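Serine racemase (Enterococcus faecalis, PDB 4ECL) belongs to the alanine racemase family, pairing a TIM-barrel domain with a smaller C-terminal beta domain. Local coordinates at residues V154-L167 with I196-Y210. Sequence-based numbering, arbitrary orientation.
Sequences VAGIFTHLCAADSL and IPKVHIQSSYGLLNY. With SO4 (sulfate ion), chain G.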
loop_
_atom_site.group_PDB
_atom_site.type_symbol
_atom_site.label_atom_id
_atom_site.label_comp_id
_atom_site.label_asym_id
_atom_site.label_seq_id
_atom_site.Cartn_x
_atom_site.Cartn_y
_atom_site.Cartn_z
ATOM N N VAL A 154 -5.914 -35.288 0.805
ATOM C CA VAL A 154 -6.336 -34.412 -0.281
ATOM C C VAL A 154 -7.862 -34.297 -0.289
ATOM O O VAL A 154 -8.574 -35.268 -0.551
ATOM C CB VAL A 154 -5.784 -34.881 -1.633
ATOM C CG1 VAL A 154 -6.124 -33.898 -2.724
ATOM C CG2 VAL A 154 -4.288 -35.033 -1.538
ATOM N N ALA A 155 -8.351 -33.102 0.030
ATOM C CA ALA A 155 -9.782 -32.864 0.206
ATOM C C ALA A 155 -10.365 -32.090 -0.974
ATOM O O ALA A 155 -11.573 -31.875 -1.063
ATOM C CB ALA A 155 -10.036 -32.116 1.525
ATOM N N GLY A 156 -9.495 -31.668 -1.881
ATOM C CA GLY A 156 -9.942 -30.986 -3.073
ATOM C C GLY A 156 -8.898 -30.911 -4.157
ATOM O O GLY A 156 -7.720 -31.220 -3.951
ATOM N N ILE A 157 -9.335 -30.503 -5.335
ATOM C CA ILE A 157 -8.447 -30.363 -6.472
ATOM C C ILE A 157 -8.973 -29.182 -7.272
ATOM O O ILE A 157 -10.179 -29.038 -7.445
ATOM C CB ILE A 157 -8.397 -31.664 -7.314
ATOM C CG1 ILE A 157 -7.721 -31.420 -8.656
ATOM C CG2 ILE A 157 -9.774 -32.230 -7.524
ATOM C CD1 ILE A 157 -7.286 -32.703 -9.326
ATOM N N PHE A 158 -8.082 -28.315 -7.730
ATOM C CA PHE A 158 -8.540 -27.085 -8.347
ATOM C C PHE A 158 -7.589 -26.512 -9.372
ATOM O O PHE A 158 -6.438 -26.940 -9.461
ATOM C CB PHE A 158 -8.891 -26.042 -7.273
ATOM C CG PHE A 158 -7.701 -25.386 -6.591
ATOM C CD1 PHE A 158 -7.025 -26.024 -5.557
ATOM C CD2 PHE A 158 -7.319 -24.098 -6.934
ATOM C CE1 PHE A 158 -5.965 -25.408 -4.914
ATOM C CE2 PHE A 158 -6.259 -23.467 -6.292
ATOM C CZ PHE A 158 -5.582 -24.114 -5.282
ATOM N N THR A 159 -8.093 -25.550 -10.146
ATOM C CA THR A 159 -7.276 -24.796 -11.087
ATOM C C THR A 159 -7.769 -23.347 -11.197
ATOM O O THR A 159 -8.841 -23.014 -10.699
ATOM C CB THR A 159 -7.234 -25.481 -12.478
ATOM O OG1 THR A 159 -6.179 -24.914 -13.278
ATOM C CG2 THR A 159 -8.581 -25.357 -13.189
ATOM N N HIS A 160 -6.971 -22.482 -11.819
ATOM C CA HIS A 160 -7.357 -21.094 -12.034
ATOM C C HIS A 160 -7.472 -20.822 -13.524
ATOM O O HIS A 160 -6.594 -21.213 -14.296
ATOM C CB HIS A 160 -6.318 -20.137 -11.435
ATOM C CG HIS A 160 -6.640 -19.678 -10.046
ATOM N ND1 HIS A 160 -6.314 -20.408 -8.923
ATOM C CD2 HIS A 160 -7.262 -18.559 -9.599
ATOM C CE1 HIS A 160 -6.716 -19.760 -7.844
ATOM N NE2 HIS A 160 -7.296 -18.636 -8.227
ATOM N N LEU A 161 -8.543 -20.141 -13.927
ATOM C CA LEU A 161 -8.716 -19.742 -15.320
ATOM C C LEU A 161 -8.003 -18.424 -15.603
ATOM O O LEU A 161 -8.069 -17.485 -14.808
ATOM C CB LEU A 161 -10.195 -19.625 -15.661
ATOM C CG LEU A 161 -11.004 -20.890 -15.395
ATOM C CD1 LEU A 161 -12.516 -20.612 -15.558
ATOM C CD2 LEU A 161 -10.542 -22.022 -16.323
ATOM N N CYS A 162 -7.320 -18.360 -16.742
ATOM C CA CYS A 162 -6.567 -17.164 -17.107
ATOM C C CYS A 162 -7.415 -15.971 -17.497
ATOM O O CYS A 162 -7.087 -14.841 -17.156
ATOM C CB CYS A 162 -5.623 -17.470 -18.260
ATOM S SG CYS A 162 -4.217 -18.443 -17.752
ATOM N N ALA A 163 -8.482 -16.214 -18.242
ATOM C CA ALA A 163 -9.176 -15.128 -18.925
ATOM C C ALA A 163 -10.682 -15.344 -18.989
ATOM O O ALA A 163 -11.306 -15.125 -20.030
ATOM C CB ALA A 163 -8.610 -14.964 -20.337
ATOM N N ALA A 164 -11.266 -15.763 -17.873
ATOM C CA ALA A 164 -12.693 -16.015 -17.818
ATOM C C ALA A 164 -13.454 -14.696 -17.910
ATOM O O ALA A 164 -14.663 -14.684 -18.145
ATOM C CB ALA A 164 -13.052 -16.753 -16.535
ATOM N N ASP A 165 -12.730 -13.593 -17.721
ATOM C CA ASP A 165 -13.319 -12.264 -17.693
ATOM C C ASP A 165 -13.433 -11.672 -19.088
ATOM O O ASP A 165 -13.885 -10.539 -19.249
ATOM C CB ASP A 165 -12.486 -11.328 -16.808
ATOM C CG ASP A 165 -11.049 -11.191 -17.291
ATOM O OD1 ASP A 165 -10.536 -12.134 -17.928
ATOM O OD2 ASP A 165 -10.428 -10.141 -17.033
ATOM N N SER A 166 -13.018 -12.428 -20.097
ATOM C CA SER A 166 -13.001 -11.905 -21.460
ATOM C C SER A 166 -13.797 -12.771 -22.422
ATOM O O SER A 166 -13.620 -13.990 -22.478
ATOM C CB SER A 166 -11.568 -11.752 -21.969
ATOM O OG SER A 166 -11.569 -11.520 -23.367
ATOM N N LEU A 167 -14.674 -12.134 -23.186
ATOM C CA LEU A 167 -15.494 -12.865 -24.138
ATOM C C LEU A 167 -14.969 -12.713 -25.561
ATOM O O LEU A 167 -15.713 -12.882 -26.523
ATOM C CB LEU A 167 -16.965 -12.453 -24.018
ATOM C CG LEU A 167 -17.586 -12.852 -22.674
ATOM C CD1 LEU A 167 -19.036 -12.439 -22.598
ATOM C CD2 LEU A 167 -17.441 -14.355 -22.430
ATOM N N ILE A 196 -12.824 -38.847 -6.920
ATOM C CA ILE A 196 -12.492 -37.427 -6.951
ATOM C C ILE A 196 -12.995 -36.674 -5.710
ATOM O O ILE A 196 -14.136 -36.856 -5.284
ATOM C CB ILE A 196 -13.068 -36.773 -8.232
ATOM C CG1 ILE A 196 -12.730 -37.623 -9.459
ATOM C CG2 ILE A 196 -12.565 -35.343 -8.409
ATOM C CD1 ILE A 196 -11.239 -37.861 -9.657
ATOM N N PRO A 197 -12.135 -35.832 -5.116
ATOM C CA PRO A 197 -12.568 -34.956 -4.014
ATOM C C PRO A 197 -13.347 -33.728 -4.508
ATOM O O PRO A 197 -13.789 -33.706 -5.660
ATOM C CB PRO A 197 -11.245 -34.527 -3.380
ATOM C CG PRO A 197 -10.273 -34.545 -4.514
ATOM C CD PRO A 197 -10.689 -35.728 -5.370
ATOM N N LYS A 198 -13.521 -32.724 -3.648
ATOM C CA LYS A 198 -14.203 -31.496 -4.043
ATOM C C LYS A 198 -13.456 -30.762 -5.152
ATOM O O LYS A 198 -12.223 -30.708 -5.169
ATOM C CB LYS A 198 -14.411 -30.578 -2.835
ATOM C CG LYS A 198 -15.187 -31.245 -1.708
ATOM C CD LYS A 198 -15.593 -30.246 -0.633
ATOM C CE LYS A 198 -16.588 -30.867 0.335
ATOM N NZ LYS A 198 -17.244 -29.813 1.166
ATOM N N VAL A 199 -14.214 -30.202 -6.085
ATOM C CA VAL A 199 -13.639 -29.529 -7.243
ATOM C C VAL A 199 -13.946 -28.032 -7.240
ATOM O O VAL A 199 -15.072 -27.622 -6.931
ATOM C CB VAL A 199 -14.193 -30.139 -8.544
ATOM C CG1 VAL A 199 -13.769 -29.326 -9.753
ATOM C CG2 VAL A 199 -13.746 -31.608 -8.688
ATOM N N HIS A 200 -12.956 -27.214 -7.593
ATOM C CA HIS A 200 -13.242 -25.820 -7.901
ATOM C C HIS A 200 -12.357 -25.266 -9.013
ATOM O O HIS A 200 -11.181 -25.564 -9.090
ATOM C CB HIS A 200 -13.265 -24.933 -6.643
ATOM C CG HIS A 200 -12.079 -25.098 -5.734
ATOM N ND1 HIS A 200 -11.100 -24.136 -5.605
ATOM C CD2 HIS A 200 -11.748 -26.087 -4.868
ATOM C CE1 HIS A 200 -10.203 -24.534 -4.718
ATOM N NE2 HIS A 200 -10.570 -25.719 -4.262
ATOM N N ILE A 201 -12.956 -24.463 -9.878
ATOM C CA ILE A 201 -12.333 -23.996 -11.109
ATOM C C ILE A 201 -12.566 -22.491 -11.225
ATOM O O ILE A 201 -11.752 -21.758 -11.792
ATOM C CB ILE A 201 -13.005 -24.710 -12.320
ATOM C CG1 ILE A 201 -12.645 -26.193 -12.327
ATOM C CG2 ILE A 201 -12.613 -24.095 -13.661
ATOM C CD1 ILE A 201 -13.628 -27.027 -13.144
ATOM N N GLN A 202 -13.686 -22.031 -10.669
ATOM C CA GLN A 202 -14.138 -20.656 -10.896
ATOM C C GLN A 202 -13.755 -19.642 -9.828
ATOM O O GLN A 202 -13.854 -19.887 -8.616
ATOM C CB GLN A 202 -15.661 -20.610 -11.063
ATOM C CG GLN A 202 -16.200 -21.467 -12.186
ATOM C CD GLN A 202 -17.542 -22.034 -11.842
ATOM O OE1 GLN A 202 -17.647 -22.912 -10.980
ATOM N NE2 GLN A 202 -18.590 -21.510 -12.474
ATOM N N SER A 203 -13.337 -18.480 -10.307
ATOM C CA SER A 203 -13.312 -17.292 -9.481
ATOM C C SER A 203 -14.533 -16.463 -9.879
ATOM O O SER A 203 -15.456 -17.013 -10.487
ATOM C CB SER A 203 -12.003 -16.535 -9.684
ATOM O OG SER A 203 -10.928 -17.298 -9.177
ATOM N N SER A 204 -14.547 -15.163 -9.549
ATOM C CA SER A 204 -15.717 -14.304 -9.821
ATOM C C SER A 204 -16.211 -14.368 -11.265
ATOM O O SER A 204 -17.389 -14.584 -11.513
ATOM C CB SER A 204 -15.449 -12.826 -9.467
ATOM O OG SER A 204 -15.276 -12.621 -8.070
ATOM N N TYR A 205 -15.323 -14.146 -12.225
ATOM C CA TYR A 205 -15.756 -14.149 -13.619
ATOM C C TYR A 205 -16.056 -15.565 -14.148
ATOM O O TYR A 205 -16.744 -15.734 -15.162
ATOM C CB TYR A 205 -14.745 -13.411 -14.499
ATOM C CG TYR A 205 -14.807 -11.911 -14.326
ATOM C CD1 TYR A 205 -15.760 -11.153 -15.000
ATOM C CD2 TYR A 205 -13.924 -11.254 -13.482
ATOM C CE1 TYR A 205 -15.832 -9.770 -14.845
ATOM C CE2 TYR A 205 -13.982 -9.871 -13.319
ATOM C CZ TYR A 205 -14.939 -9.134 -14.002
ATOM O OH TYR A 205 -14.994 -7.760 -13.840
ATOM N N GLY A 206 -15.548 -16.575 -13.450
ATOM C CA GLY A 206 -15.839 -17.960 -13.798
ATOM C C GLY A 206 -17.312 -18.239 -13.574
ATOM O O GLY A 206 -17.978 -18.883 -14.395
ATOM N N LEU A 207 -17.817 -17.753 -12.444
ATOM C CA LEU A 207 -19.250 -17.794 -12.152
ATOM C C LEU A 207 -20.037 -16.949 -13.150
ATOM O O LEU A 207 -20.995 -17.423 -13.750
ATOM C CB LEU A 207 -19.528 -17.286 -10.733
ATOM C CG LEU A 207 -21.003 -17.170 -10.356
ATOM C CD1 LEU A 207 -21.758 -18.487 -10.626
ATOM C CD2 LEU A 207 -21.124 -16.763 -8.900
ATOM N N LEU A 208 -19.630 -15.695 -13.324
ATOM C CA LEU A 208 -20.370 -14.756 -14.172
ATOM C C LEU A 208 -20.389 -15.135 -15.648
ATOM O O LEU A 208 -21.386 -14.906 -16.337
ATOM C CB LEU A 208 -19.798 -13.339 -14.040
ATOM C CG LEU A 208 -19.867 -12.665 -12.673
ATOM C CD1 LEU A 208 -19.216 -11.280 -12.749
ATOM C CD2 LEU A 208 -21.308 -12.573 -12.195
ATOM N N ASN A 209 -19.279 -15.681 -16.136
ATOM C CA ASN A 209 -19.136 -15.970 -17.561
ATOM C C ASN A 209 -19.179 -17.460 -17.938
ATOM O O ASN A 209 -19.370 -17.808 -19.112
ATOM C CB ASN A 209 -17.871 -15.297 -18.107
ATOM C CG ASN A 209 -18.087 -13.821 -18.415
ATOM O OD1 ASN A 209 -19.170 -13.429 -18.843
ATOM N ND2 ASN A 209 -17.063 -13.000 -18.191
ATOM N N TYR A 210 -18.994 -18.332 -16.947
ATOM C CA TYR A 210 -19.077 -19.777 -17.167
ATOM C C TYR A 210 -19.990 -20.425 -16.116
ATOM O O TYR A 210 -19.595 -21.355 -15.411
ATOM C CB TYR A 210 -17.657 -20.399 -17.207
ATOM C CG TYR A 210 -16.880 -19.887 -18.399
ATOM C CD1 TYR A 210 -16.205 -18.673 -18.341
ATOM C CD2 TYR A 210 -16.876 -20.580 -19.604
ATOM C CE1 TYR A 210 -15.533 -18.174 -19.439
ATOM C CE2 TYR A 210 -16.195 -20.089 -20.713
ATOM C CZ TYR A 210 -15.528 -18.884 -20.622
ATOM O OH TYR A 210 -14.860 -18.372 -21.713
HETATM S S SO4 G . -11.501 -12.751 -8.180
HETATM O O1 SO4 G . -10.435 -13.685 -7.799
HETATM O O2 SO4 G . -12.796 -13.325 -7.815
HETATM O O3 SO4 G . -11.282 -11.499 -7.459
HETATM O O4 SO4 G . -11.434 -12.493 -9.614
HETATM O O HOH W 1 -8.993 -17.026 -6.366
HETATM O O HOH W 2 -10.291 -19.443 -11.846
HETATM O O HOH W 3 -13.123 -16.302 -21.576
#
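I157 CG2 packs 3.8 Å from P197 CG and close to V199 CG2, on the outward, helix-facing side of two neighbouring parallel strands of the TIM barrel. Strands 152-158 and 198-200 belong to one beta-alpha-beta unit, whose helix 169-191 lies over T159 and I201; just beyond the strands, L161 straddles the CG2 methyl of I201, and a water bridges L161 N to I201 O. On the other face of the sheet, F158 and H200 point the same way. Both have CG wedged between backbone N and carbonyl carbon (chi1 75° and 49°), which sends the rings to the same side, where they lie nearly parallel, 8° apart, but slid so that they barely overlap. F158 CB sits over the centre of the H200 imidazole, 3.3 Å from the centroid, while F158 CG meets H200 CE1 at 3.2 Å; R219 and H123 hold the two nitrogens of that imidazole and fix its rotation. The backbones are stitched by I157 N to K198 O and T159 N to H200 O, with weaker bonds from K198 N to A155 O and from H200 N to I157 O.

The segments separate at C162 and A163. They meet again at helix 204-209, where D165 CB rests over one face of the Y205 ring, off-centre. The N-terminal end of this helix holds a sulfate, through S204 N and OG. At the polar edge, N209 ND2 reaches a lone pair of A164 O in the carbonyl plane, at 2.9 Å, while a water joins Y210 OH to A163 O and S166 O.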